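Local coordinates for xylulose kinase (Escherichia coli, PDB 2ITM), which catalyses the ATP-dependent phosphorylation of D-xylulose to D-xylulose 5-phosphate and, less efficiently, that of 1-deoxy-D-xylulose, at residues T106-R111 / K131-Q136; R116-N121 / D186-A191; V365-G370 / R403-D408; L373-D378 / E470-L475; E215-K218 / A223-P226. All coordinates share one frame; numbering follows the deposited sequence.

Contact 1. Residues T106-R111 / K131-Q136; sequences TLLEAR and KLLWVQ
R111 runs straight through its second torsion (chi2 178°) and bends at the third (chi3 -146°), which carries its guanidinium outward from helix 102-111 until it meets L133, reaching in the opposite direction from helix 128-138. The L133 methyl CD2 stands over the middle of the flat group, with CD2 at 4.0 Å from R111 CZ and at nearly the same distance from both terminal nitrogens. With the methyl over the face, the N-H groups point outward in the guanidinium plane, and a water lies at that edge, accepting from R111 NH1 at 3.1 Å; it also accepts from Q136 NE2 at 2.9 Å, so one oxygen ties the polar ends of the two helices' side chains together. R111 NH1 has a further weak hydrogen bond to the backbone oxygen of A191.

L133 uses both of its branches. L133 CD2 also approaches L107 CD1 (4.3 Å), whereas L133 CD1 is turned to L108 CG at 4.4 Å. The leucine therefore serves as a single apolar knuckle met by three residues of 106-111, in agreement with its being the residue most covered in the contact. L108 is buried and continues onto A129 and M123, while R111 and the bridging water mark the solvent-facing margin. The local axes come no nearer than 10.8 Å and make an angle of 105°, and all three close contacts fall on L133. It is a nearly perpendicular helix-helix packing within the N-terminal domain of an FGGY kinase.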
# COMPACT_ATOMS: atom_id res chain seq x y z
N THR A 106 2.41 29.35 16.64
CA THR A 106 1.28 29.34 17.55
C THR A 106 1.35 30.50 18.49
O THR A 106 0.40 31.16 18.73
CB THR A 106 1.24 28.06 18.37
OG1 THR A 106 1.28 26.93 17.52
CG2 THR A 106 -0.04 27.91 19.03
N LEU A 107 2.53 30.74 19.01
CA LEU A 107 2.72 31.85 19.91
C LEU A 107 2.32 33.18 19.29
O LEU A 107 1.68 33.97 19.87
CB LEU A 107 4.16 31.92 20.34
CG LEU A 107 4.43 32.04 21.80
CD1 LEU A 107 5.83 32.48 21.98
CD2 LEU A 107 3.46 32.97 22.45
N LEU A 108 2.75 33.37 18.07
CA LEU A 108 2.47 34.58 17.36
C LEU A 108 1.00 34.81 17.14
O LEU A 108 0.55 35.86 17.27
CB LEU A 108 3.23 34.61 16.06
CG LEU A 108 4.03 35.83 15.73
CD1 LEU A 108 4.08 36.10 14.26
CD2 LEU A 108 3.58 37.02 16.47
N GLU A 109 0.28 33.77 16.82
CA GLU A 109 -1.14 33.87 16.59
C GLU A 109 -1.91 34.12 17.86
O GLU A 109 -2.95 34.71 17.84
CB GLU A 109 -1.67 32.69 15.81
CG GLU A 109 -1.52 32.87 14.32
CD GLU A 109 -2.01 31.71 13.47
OE1 GLU A 109 -2.07 31.88 12.27
OE2 GLU A 109 -2.30 30.64 13.99
N ALA A 110 -1.36 33.67 18.97
CA ALA A 110 -1.95 33.91 20.25
C ALA A 110 -1.70 35.35 20.63
O ALA A 110 -2.57 36.03 21.10
CB ALA A 110 -1.37 33.01 21.25
N ARG A 111 -0.48 35.80 20.40
CA ARG A 111 -0.09 37.17 20.68
C ARG A 111 -0.87 38.15 19.85
O ARG A 111 -1.31 39.11 20.35
CB ARG A 111 1.37 37.38 20.36
CG ARG A 111 2.32 37.27 21.45
CD ARG A 111 3.74 37.46 20.97
NE ARG A 111 4.69 36.66 21.70
CZ ARG A 111 5.96 36.94 21.81
NH1 ARG A 111 6.45 37.99 21.21
NH2 ARG A 111 6.75 36.17 22.51
N LYS A 131 10.11 32.82 12.23
CA LYS A 131 11.53 32.53 12.17
C LYS A 131 12.30 33.46 13.08
O LYS A 131 13.24 33.07 13.75
CB LYS A 131 12.07 32.65 10.76
CG LYS A 131 11.73 31.48 9.87
CD LYS A 131 12.16 31.72 8.44
CE LYS A 131 11.40 30.84 7.49
NZ LYS A 131 11.64 31.18 6.08
N LEU A 132 11.87 34.71 13.12
CA LEU A 132 12.54 35.70 13.93
C LEU A 132 12.28 35.62 15.42
O LEU A 132 13.17 35.88 16.22
CB LEU A 132 12.32 37.11 13.40
CG LEU A 132 13.49 37.35 12.44
CD1 LEU A 132 13.04 37.36 11.02
CD2 LEU A 132 14.36 38.52 12.80
N LEU A 133 11.06 35.24 15.78
CA LEU A 133 10.76 34.85 17.15
C LEU A 133 11.64 33.69 17.62
O LEU A 133 12.14 33.71 18.72
CB LEU A 133 9.29 34.50 17.30
CG LEU A 133 8.43 35.45 18.12
CD1 LEU A 133 8.07 36.66 17.31
CD2 LEU A 133 7.19 34.77 18.63
N TRP A 134 11.82 32.69 16.77
CA TRP A 134 12.69 31.57 17.09
C TRP A 134 14.12 32.01 17.37
O TRP A 134 14.70 31.62 18.37
CB TRP A 134 12.67 30.52 15.99
CG TRP A 134 13.43 29.27 16.30
CD1 TRP A 134 12.92 28.11 16.77
CD2 TRP A 134 14.84 29.06 16.18
NE1 TRP A 134 13.91 27.18 16.95
CE2 TRP A 134 15.10 27.74 16.58
CE3 TRP A 134 15.90 29.84 15.75
CZ2 TRP A 134 16.38 27.20 16.58
CZ3 TRP A 134 17.16 29.30 15.75
CH2 TRP A 134 17.39 28.00 16.16
N VAL A 135 14.67 32.84 16.51
CA VAL A 135 15.99 33.38 16.74
C VAL A 135 16.06 34.18 18.05
O VAL A 135 16.97 33.99 18.84
CB VAL A 135 16.49 34.23 15.56
CG1 VAL A 135 17.73 35.03 15.95
CG2 VAL A 135 16.77 33.35 14.36
N GLN A 136 15.09 35.04 18.27
CA GLN A 136 15.01 35.74 19.54
C GLN A 136 15.08 34.79 20.73
O GLN A 136 15.74 35.06 21.71
CB GLN A 136 13.77 36.62 19.63
CG GLN A 136 13.79 37.48 20.88
CD GLN A 136 12.55 38.30 21.05
OE1 GLN A 136 12.58 39.33 21.69
NE2 GLN A 136 11.43 37.82 20.49
O HOH W 1 9.11 39.49 20.74

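Contact 2. Residues R116-N121 / D186-A191; sequences RVITGN and DVMLQA
The backbones of I118 and M188 come closest, CA to CA 8.2 Å, where the last turn of helix 115-119 faces the short helix 186-190; beyond it G120 leaves helical geometry with a positive phi of 75°. Only apolar side-chain atoms bridge the gap. I118 divides its two ends between consecutive residues: CD1 reaches V187 CB at 4.2 Å, and the other branch, CG2, lies against M188 CG, also at 4.2 Å. M188 does not extend straight across. Its three torsions are all near -60° (chi3 -63°), a curl that brings M188 CE back beside T119 CG2, 4.3 Å away. This is apolar packing of two short helices in the N-terminal domain of the FGGY kinase.

The polar branch of T119 serves the end of its own helix. OG1 accepts from N121 N at 3.1 Å, an ST turn, and also bonds to the S115 carbonyl one turn earlier; the position of OG1 is less certain than the rest, so the turn should be read with some caution. T119 thus shows its methyl to the methionine while its hydroxyl stays with the chain that leads out of the helix. Just past the helix, N121 packs near strand 275-278. The T119 side chain is about 12 Å from the bound D-xylulose, and L108 of helix 102-111 packs on M188, whose backbone N is bonded to S185 OG.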
# COMPACT_ATOMS: atom_id res chain seq x y z
N ARG A 116 -4.47 36.87 11.49
CA ARG A 116 -5.00 36.34 10.24
C ARG A 116 -5.76 37.42 9.48
O ARG A 116 -5.88 37.37 8.30
CB ARG A 116 -5.84 35.06 10.45
CG ARG A 116 -5.17 33.92 11.27
CD ARG A 116 -5.90 32.55 11.27
NE ARG A 116 -5.21 31.57 12.10
CZ ARG A 116 -5.71 30.41 12.53
NH1 ARG A 116 -6.94 30.04 12.23
NH2 ARG A 116 -4.98 29.61 13.28
N VAL A 117 -6.27 38.41 10.19
CA VAL A 117 -6.99 39.51 9.56
C VAL A 117 -6.04 40.48 8.87
O VAL A 117 -6.33 40.97 7.82
CB VAL A 117 -7.83 40.31 10.57
CG1 VAL A 117 -8.00 41.67 10.10
CG2 VAL A 117 -9.16 39.73 10.74
N ILE A 118 -4.92 40.75 9.51
CA ILE A 118 -3.92 41.65 8.99
C ILE A 118 -3.12 41.01 7.88
O ILE A 118 -2.90 41.63 6.90
CB ILE A 118 -2.98 42.16 10.11
CG1 ILE A 118 -3.73 42.84 11.24
CG2 ILE A 118 -1.97 43.12 9.60
CD1 ILE A 118 -2.90 43.04 12.42
N THR A 119 -2.70 39.77 8.03
CA THR A 119 -1.89 39.13 7.00
C THR A 119 -2.68 38.49 5.89
O THR A 119 -2.17 38.32 4.80
CB THR A 119 -0.93 38.11 7.59
OG1 THR A 119 -1.67 37.02 8.12
CG2 THR A 119 -0.19 38.67 8.76
N GLY A 120 -3.93 38.13 6.17
CA GLY A 120 -4.74 37.39 5.23
C GLY A 120 -4.33 35.94 5.14
O GLY A 120 -4.71 35.23 4.24
N ASN A 121 -3.52 35.52 6.10
CA ASN A 121 -2.97 34.18 6.07
C ASN A 121 -3.01 33.49 7.42
O ASN A 121 -3.00 34.13 8.45
CB ASN A 121 -1.54 34.20 5.55
CG ASN A 121 -1.48 34.54 4.10
OD1 ASN A 121 -1.14 35.65 3.74
ND2 ASN A 121 -1.82 33.59 3.27
N ASP A 186 2.52 47.64 12.04
CA ASP A 186 3.21 47.96 13.27
C ASP A 186 2.91 46.91 14.33
O ASP A 186 3.78 46.52 15.10
CB ASP A 186 2.81 49.36 13.75
CG ASP A 186 3.50 50.47 12.98
OD1 ASP A 186 4.46 50.19 12.25
OD2 ASP A 186 3.15 51.66 13.05
N VAL A 187 1.67 46.45 14.34
CA VAL A 187 1.23 45.41 15.25
C VAL A 187 2.04 44.13 15.09
O VAL A 187 2.51 43.56 16.03
CB VAL A 187 -0.26 45.07 15.02
CG1 VAL A 187 -0.70 43.97 15.91
CG2 VAL A 187 -1.10 46.31 15.24
N MET A 188 2.19 43.69 13.85
CA MET A 188 2.86 42.44 13.58
C MET A 188 4.35 42.53 13.92
O MET A 188 4.94 41.57 14.40
CB MET A 188 2.63 42.01 12.13
CG MET A 188 1.22 41.53 11.84
SD MET A 188 0.62 40.23 12.92
CE MET A 188 1.79 38.95 12.53
N LEU A 189 4.95 43.72 13.70
CA LEU A 189 6.37 43.94 13.91
C LEU A 189 6.70 44.05 15.36
O LEU A 189 7.61 43.41 15.84
CB LEU A 189 6.83 45.22 13.20
CG LEU A 189 6.97 45.17 11.67
CD1 LEU A 189 6.73 46.51 11.02
CD2 LEU A 189 8.31 44.61 11.27
N GLN A 190 5.96 44.87 16.08
CA GLN A 190 6.08 44.96 17.52
C GLN A 190 6.06 43.59 18.18
O GLN A 190 6.88 43.28 19.02
CB GLN A 190 4.98 45.84 18.09
CG GLN A 190 5.47 47.18 18.59
CD GLN A 190 4.75 48.36 17.98
OE1 GLN A 190 3.55 48.30 17.73
NE2 GLN A 190 5.48 49.44 17.76
N ALA A 191 5.11 42.76 17.76
CA ALA A 191 4.89 41.45 18.35
C ALA A 191 6.10 40.57 18.20
O ALA A 191 6.25 39.59 18.90
CB ALA A 191 3.69 40.79 17.74

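Contact 3. Residues V365-G370 / R403-D408; sequences VLEGVG and RQMLAD
Thioether packing accounts for most of the contact between L366, E367 and M405. M405 leaves its helix with CG opposite the backbone N (chi1 175°), stays straight through the next bond, and bends at chi3, so that sulfur and methyl both lie against the other helix. M405 SD touches L366 CB and E367 CG, both at 3.9 Å, and M405 CE meets the same E367 CG, also at 3.9 Å. The glutamate and methionine chains run across each other at about a right angle, so the methionine meets the CH2 part of E367.

A leucine methyl resting on a glycine supplies the second element. L406 brings CD1 to within 4.0 Å of G370 CA, and the CA atoms of G370 and L406 are 5.7 Å apart. A side chain on G370 would point at helix 400-410; a CB there would lie 3.8 Å from L406 CD1 and be crowded by the carbonyl of E367. The local axes nevertheless approach only to 9.9 Å, at a crossing angle of -48°, so the tight spot is local.

Polar links are made to residues beyond the two segments. E367 OE2 takes a salt bridge from R363 and a hydrogen bond from Y465 OH, and the L366 carbonyl receives the indole N-H of W402.

This chemistry implies a join between helices 358-381 and 400-410 of the C-terminal domain that rests on shape: sulfur packs on methylene groups, a leucine methyl meets a glycine backbone, and the one carboxylate that borders them has its charge met by an arginine.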
# COMPACT_ATOMS: atom_id res chain seq x y z
N VAL A 365 -4.76 6.36 -11.01
CA VAL A 365 -3.88 7.47 -10.75
C VAL A 365 -4.33 8.77 -11.40
O VAL A 365 -4.45 9.78 -10.75
CB VAL A 365 -2.42 7.14 -11.10
CG1 VAL A 365 -1.52 8.27 -10.71
CG2 VAL A 365 -1.99 5.88 -10.42
N LEU A 366 -4.60 8.72 -12.70
CA LEU A 366 -5.05 9.89 -13.42
C LEU A 366 -6.30 10.49 -12.79
O LEU A 366 -6.38 11.68 -12.59
CB LEU A 366 -5.31 9.55 -14.89
CG LEU A 366 -4.12 9.08 -15.72
CD1 LEU A 366 -4.48 9.00 -17.20
CD2 LEU A 366 -2.95 9.99 -15.50
N GLU A 367 -7.25 9.63 -12.48
CA GLU A 367 -8.53 10.09 -11.99
C GLU A 367 -8.40 10.65 -10.58
O GLU A 367 -9.00 11.67 -10.27
CB GLU A 367 -9.56 8.97 -12.05
CG GLU A 367 -9.94 8.57 -13.46
CD GLU A 367 -11.01 7.50 -13.55
OE1 GLU A 367 -11.00 6.57 -12.73
OE2 GLU A 367 -11.84 7.59 -14.45
N GLY A 368 -7.60 10.00 -9.75
CA GLY A 368 -7.39 10.45 -8.39
C GLY A 368 -6.60 11.73 -8.23
O GLY A 368 -6.96 12.60 -7.45
N VAL A 369 -5.52 11.85 -8.98
CA VAL A 369 -4.84 13.12 -9.09
C VAL A 369 -5.80 14.19 -9.60
O VAL A 369 -5.87 15.27 -9.06
CB VAL A 369 -3.60 13.03 -9.97
CG1 VAL A 369 -2.99 14.40 -10.16
CG2 VAL A 369 -2.59 12.08 -9.39
N GLY A 370 -6.53 13.86 -10.65
CA GLY A 370 -7.61 14.70 -11.13
C GLY A 370 -8.56 15.16 -10.05
O GLY A 370 -8.84 16.34 -9.93
N ARG A 403 -5.69 16.37 -19.89
CA ARG A 403 -6.21 17.72 -19.86
C ARG A 403 -7.72 17.72 -19.98
O ARG A 403 -8.40 18.48 -19.29
CB ARG A 403 -5.59 18.55 -20.98
CG ARG A 403 -4.14 18.99 -20.76
CD ARG A 403 -3.73 20.19 -21.58
NE ARG A 403 -3.91 19.93 -23.00
CZ ARG A 403 -3.05 19.30 -23.77
NH1 ARG A 403 -1.92 18.84 -23.27
NH2 ARG A 403 -3.31 19.11 -25.04
N GLN A 404 -8.24 16.88 -20.86
CA GLN A 404 -9.67 16.76 -21.04
C GLN A 404 -10.35 16.10 -19.87
O GLN A 404 -11.41 16.52 -19.45
CB GLN A 404 -9.98 15.96 -22.29
CG GLN A 404 -11.45 15.91 -22.59
CD GLN A 404 -11.99 17.26 -22.94
OE1 GLN A 404 -13.03 17.66 -22.43
NE2 GLN A 404 -11.29 17.97 -23.80
N MET A 405 -9.74 15.03 -19.37
CA MET A 405 -10.20 14.40 -18.16
C MET A 405 -10.28 15.40 -17.06
O MET A 405 -11.25 15.41 -16.30
CB MET A 405 -9.29 13.25 -17.76
CG MET A 405 -9.67 12.63 -16.43
SD MET A 405 -8.59 11.33 -15.85
CE MET A 405 -9.03 10.07 -16.98
N LEU A 406 -9.28 16.26 -16.95
CA LEU A 406 -9.26 17.32 -15.94
C LEU A 406 -10.40 18.29 -16.11
O LEU A 406 -10.96 18.78 -15.15
CB LEU A 406 -7.95 18.09 -15.99
CG LEU A 406 -6.92 17.85 -14.90
CD1 LEU A 406 -6.75 16.39 -14.66
CD2 LEU A 406 -5.61 18.48 -15.26
N ALA A 407 -10.74 18.57 -17.36
CA ALA A 407 -11.85 19.44 -17.65
C ALA A 407 -13.19 18.78 -17.36
O ALA A 407 -14.10 19.42 -16.85
CB ALA A 407 -11.77 19.88 -19.08
N ASP A 408 -13.30 17.50 -17.67
CA ASP A 408 -14.52 16.75 -17.46
C ASP A 408 -14.83 16.63 -15.98
O ASP A 408 -15.94 16.85 -15.55
CB ASP A 408 -14.37 15.36 -18.07
CG ASP A 408 -14.27 15.38 -19.59
OD1 ASP A 408 -14.67 16.38 -20.21
OD2 ASP A 408 -13.83 14.42 -20.23

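Contact 4. Residues L373-D378 / E470-L475; sequences LADGMD and ETFRRL
D375 OD1 receives R473 NH1 at 3.1 Å with an N-H...O angle of 161°, a nearly straight hydrogen bond within a salt bridge. The oxygen uses its syn lone pair and lies in the plane of the guanidinium, at its edge. The carboxylate and guanidinium planes are themselves 56° apart, and one bond, not a parallel pair, joins the groups. R473 bends at its third torsion (chi3 -55°), bringing NH1 back toward the aspartate while its aliphatic part passes alongside. Thus D375 OD2 sits 3.1 Å from R473 CG, a close approach, and R473 CD is 3.4 Å from D375 OD1.

D375 OD2 also lies 3.7 Å from F472 CE2, near the ring plane and at its edge, where the ring hydrogens carry slight positive charge. The phenylalanine continues inward to Y371 and to L330 and P331 of strand 328-333. R469 adds a long, weak ion pair to D375 OD1 and a salt bridge to D378, so D375 and D378 face R469 and R473. Replacing D375 by alanine removes the carboxylate, and the R473 guanidinium would probably lose its mate and be freer to turn, with a gap opened beside the F472 edge.

With R473 exposed and F472 buried, this is a helix-helix salt bridge bordering a hydrophobic core, fastening helix 459-479, near the C-terminus, onto the long helix 358-381.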
# COMPACT_ATOMS: atom_id res chain seq x y z
N LEU A 373 -6.86 17.65 -7.62
CA LEU A 373 -6.65 18.94 -8.24
C LEU A 373 -7.93 19.77 -8.33
O LEU A 373 -7.91 20.96 -8.10
CB LEU A 373 -6.00 18.79 -9.61
CG LEU A 373 -4.57 18.24 -9.65
CD1 LEU A 373 -4.11 18.02 -11.06
CD2 LEU A 373 -3.61 19.10 -8.87
N ALA A 374 -9.03 19.12 -8.67
CA ALA A 374 -10.32 19.78 -8.79
C ALA A 374 -10.83 20.31 -7.46
O ALA A 374 -11.33 21.42 -7.38
CB ALA A 374 -11.33 18.86 -9.42
N ASP A 375 -10.70 19.50 -6.42
CA ASP A 375 -11.06 19.91 -5.08
C ASP A 375 -10.20 21.07 -4.66
O ASP A 375 -10.66 22.00 -4.00
CB ASP A 375 -10.88 18.75 -4.09
CG ASP A 375 -12.06 17.80 -4.06
OD1 ASP A 375 -13.17 18.20 -4.45
OD2 ASP A 375 -11.95 16.64 -3.66
N GLY A 376 -8.92 21.00 -5.03
CA GLY A 376 -7.97 22.05 -4.74
C GLY A 376 -8.38 23.39 -5.32
O GLY A 376 -8.39 24.41 -4.63
N MET A 377 -8.74 23.38 -6.59
CA MET A 377 -9.25 24.59 -7.21
C MET A 377 -10.57 25.08 -6.60
O MET A 377 -10.71 26.27 -6.38
CB MET A 377 -9.36 24.40 -8.73
CG MET A 377 -8.01 24.22 -9.41
SD MET A 377 -8.05 24.40 -11.19
CE MET A 377 -8.85 22.90 -11.65
N ASP A 378 -11.49 24.17 -6.34
CA ASP A 378 -12.76 24.51 -5.71
C ASP A 378 -12.58 25.30 -4.41
O ASP A 378 -13.26 26.27 -4.18
CB ASP A 378 -13.57 23.25 -5.43
CG ASP A 378 -14.19 22.65 -6.69
OD1 ASP A 378 -14.21 23.32 -7.72
OD2 ASP A 378 -14.67 21.51 -6.71
N GLU A 470 -17.45 12.86 -5.06
CA GLU A 470 -18.08 12.68 -3.77
C GLU A 470 -17.50 11.50 -3.03
O GLU A 470 -17.20 11.57 -1.87
CB GLU A 470 -19.56 12.47 -3.99
CG GLU A 470 -20.44 12.62 -2.77
CD GLU A 470 -21.90 12.42 -3.13
OE1 GLU A 470 -22.35 12.95 -4.16
OE2 GLU A 470 -22.59 11.71 -2.38
N THR A 471 -17.33 10.40 -3.74
CA THR A 471 -16.80 9.20 -3.15
C THR A 471 -15.33 9.37 -2.75
O THR A 471 -14.94 9.05 -1.64
CB THR A 471 -17.00 8.00 -4.08
OG1 THR A 471 -18.37 7.61 -4.06
CG2 THR A 471 -16.30 6.80 -3.54
N PHE A 472 -14.54 9.89 -3.67
CA PHE A 472 -13.17 10.32 -3.40
C PHE A 472 -13.01 11.18 -2.14
O PHE A 472 -12.21 10.87 -1.32
CB PHE A 472 -12.58 11.03 -4.62
CG PHE A 472 -11.24 11.67 -4.37
CD1 PHE A 472 -10.08 10.96 -4.53
CD2 PHE A 472 -11.16 12.98 -3.98
CE1 PHE A 472 -8.87 11.55 -4.30
CE2 PHE A 472 -9.95 13.56 -3.75
CZ PHE A 472 -8.80 12.85 -3.91
N ARG A 473 -13.78 12.25 -2.04
CA ARG A 473 -13.74 13.13 -0.91
C ARG A 473 -14.04 12.42 0.40
O ARG A 473 -13.43 12.70 1.40
CB ARG A 473 -14.70 14.30 -1.08
CG ARG A 473 -14.17 15.38 -1.96
CD ARG A 473 -15.01 16.62 -2.04
NE ARG A 473 -16.37 16.35 -2.44
CZ ARG A 473 -16.84 16.55 -3.65
NH1 ARG A 473 -16.06 17.01 -4.61
NH2 ARG A 473 -18.10 16.28 -3.91
N ARG A 474 -15.02 11.53 0.37
CA ARG A 474 -15.39 10.71 1.52
C ARG A 474 -14.22 9.85 1.96
O ARG A 474 -13.83 9.87 3.11
CB ARG A 474 -16.57 9.81 1.15
CG ARG A 474 -17.42 9.34 2.30
CD ARG A 474 -17.93 7.90 2.20
NE ARG A 474 -18.42 7.55 0.87
CZ ARG A 474 -19.28 8.27 0.17
NH1 ARG A 474 -19.76 9.40 0.66
NH2 ARG A 474 -19.66 7.87 -1.01
N LEU A 475 -13.66 9.10 1.03
CA LEU A 475 -12.53 8.25 1.30
C LEU A 475 -11.30 9.04 1.75
O LEU A 475 -10.65 8.66 2.70
CB LEU A 475 -12.20 7.39 0.09
CG LEU A 475 -13.10 6.23 -0.32
CD1 LEU A 475 -12.53 5.50 -1.51
CD2 LEU A 475 -13.34 5.27 0.81

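Contact 5. Residues E215-K218 / A223-P226; sequences EVAK and ATVP
The contact belongs to the return from helix 214-220 into strand 226-232, where the chain doubles back on the helix it has just left. A217 and T224 are the closest backbone pair, their CA atoms 5.3 Å apart, near enough for a methyl to rest directly on peptide atoms. A217 CB points at the loop and touches A223 O at 3.6 Å; T224 N, on the other side of that peptide bond, is 3.9 Å from the same CB. The meeting is van der Waals contact between an alanine methyl and one peptide unit.

T224 adds its own methyl. T224 CG2 is anti to the carbonyl carbon, beside the backbone N (OG1 chi1 55°), which puts it 4.1 Å from A217 CB. A223 contributes through its main chain, since its CB bond points away from the helix. The small size of A217 suits this close approach, and the residue is buried although A223 and T224 are exposed.

The bend of the loop is sharp: T224 has phi/psi near -67° and 66° and is the centre of an inverse gamma turn, whose bond from V225 N to A223 O is weak and, as modelled, doubtfully short. Past the turn the backbone of V225 pairs with L212 and that of P226 with L71. Segment 223-226 is thus the last part of a tight helix-to-strand connection, delivering strand 226-232 to its place between strands 70-75 and 208-211 in the N-terminal domain sheet.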
# COMPACT_ATOMS: atom_id res chain seq x y z
N GLU A 215 30.78 48.99 -9.81
CA GLU A 215 31.64 47.83 -9.73
C GLU A 215 30.93 46.59 -10.25
O GLU A 215 31.51 45.79 -10.95
CB GLU A 215 32.12 47.61 -8.30
CG GLU A 215 32.93 48.76 -7.72
CD GLU A 215 32.06 49.90 -7.20
OE1 GLU A 215 30.87 49.68 -7.00
OE2 GLU A 215 32.60 51.02 -7.02
N VAL A 216 29.66 46.45 -9.89
CA VAL A 216 28.83 45.34 -10.35
C VAL A 216 28.54 45.40 -11.85
O VAL A 216 28.72 44.43 -12.56
CB VAL A 216 27.53 45.22 -9.53
CG1 VAL A 216 26.65 44.14 -10.07
CG2 VAL A 216 27.82 44.98 -8.07
N ALA A 217 28.08 46.56 -12.31
CA ALA A 217 27.84 46.77 -13.73
C ALA A 217 29.06 46.40 -14.55
O ALA A 217 28.97 45.61 -15.48
CB ALA A 217 27.46 48.19 -13.98
N LYS A 218 30.21 46.95 -14.18
CA LYS A 218 31.45 46.66 -14.86
C LYS A 218 31.82 45.18 -14.90
O LYS A 218 32.14 44.64 -15.94
CB LYS A 218 32.60 47.49 -14.30
CG LYS A 218 33.89 47.35 -15.10
CD LYS A 218 35.10 47.38 -14.20
CE LYS A 218 36.38 47.25 -14.98
NZ LYS A 218 36.94 48.59 -15.30
N ALA A 223 25.84 48.51 -18.41
CA ALA A 223 25.61 49.84 -17.84
C ALA A 223 25.05 49.78 -16.42
O ALA A 223 24.50 48.78 -16.03
CB ALA A 223 24.70 50.64 -18.74
N THR A 224 25.20 50.87 -15.67
CA THR A 224 24.60 50.98 -14.35
C THR A 224 23.09 51.03 -14.46
O THR A 224 22.47 52.03 -14.14
CB THR A 224 25.11 52.21 -13.59
OG1 THR A 224 24.90 53.39 -14.36
CG2 THR A 224 26.59 52.15 -13.41
N VAL A 225 22.52 49.92 -14.92
CA VAL A 225 21.14 49.83 -15.35
C VAL A 225 20.16 49.89 -14.17
O VAL A 225 20.48 49.45 -13.08
CB VAL A 225 20.96 48.53 -16.14
CG1 VAL A 225 19.90 47.65 -15.55
CG2 VAL A 225 20.75 48.79 -17.61
N PRO A 226 18.97 50.42 -14.41
CA PRO A 226 17.94 50.50 -13.36
C PRO A 226 17.40 49.14 -12.96
O PRO A 226 17.24 48.26 -13.80
CB PRO A 226 16.85 51.34 -14.02
CG PRO A 226 17.32 51.66 -15.37
CD PRO A 226 18.41 50.75 -15.72

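In the fold
Contacts 1 and 2 form one cluster in the N-terminal domain, their centres 12 Å apart and directly joined: E109 OE2 and R116 NH2 make a 3.0 Å salt bridge. Contacts 3 and 4, also 12 Å apart, both use helix 358-381 and meet where the G368 carbonyl touches F472. Contact 3 is the buried member and relies on sulfur and glycine packing; contact 4 is only partly buried and adds a charged pair. Contacts 1 and 2 are apolar at heart, though contact 1 gains a water bridge at its margin. Contact 5 stands apart, about 25 Å or more from the others by nearest atoms, a small helix-to-loop touch with no charged pair between its segments.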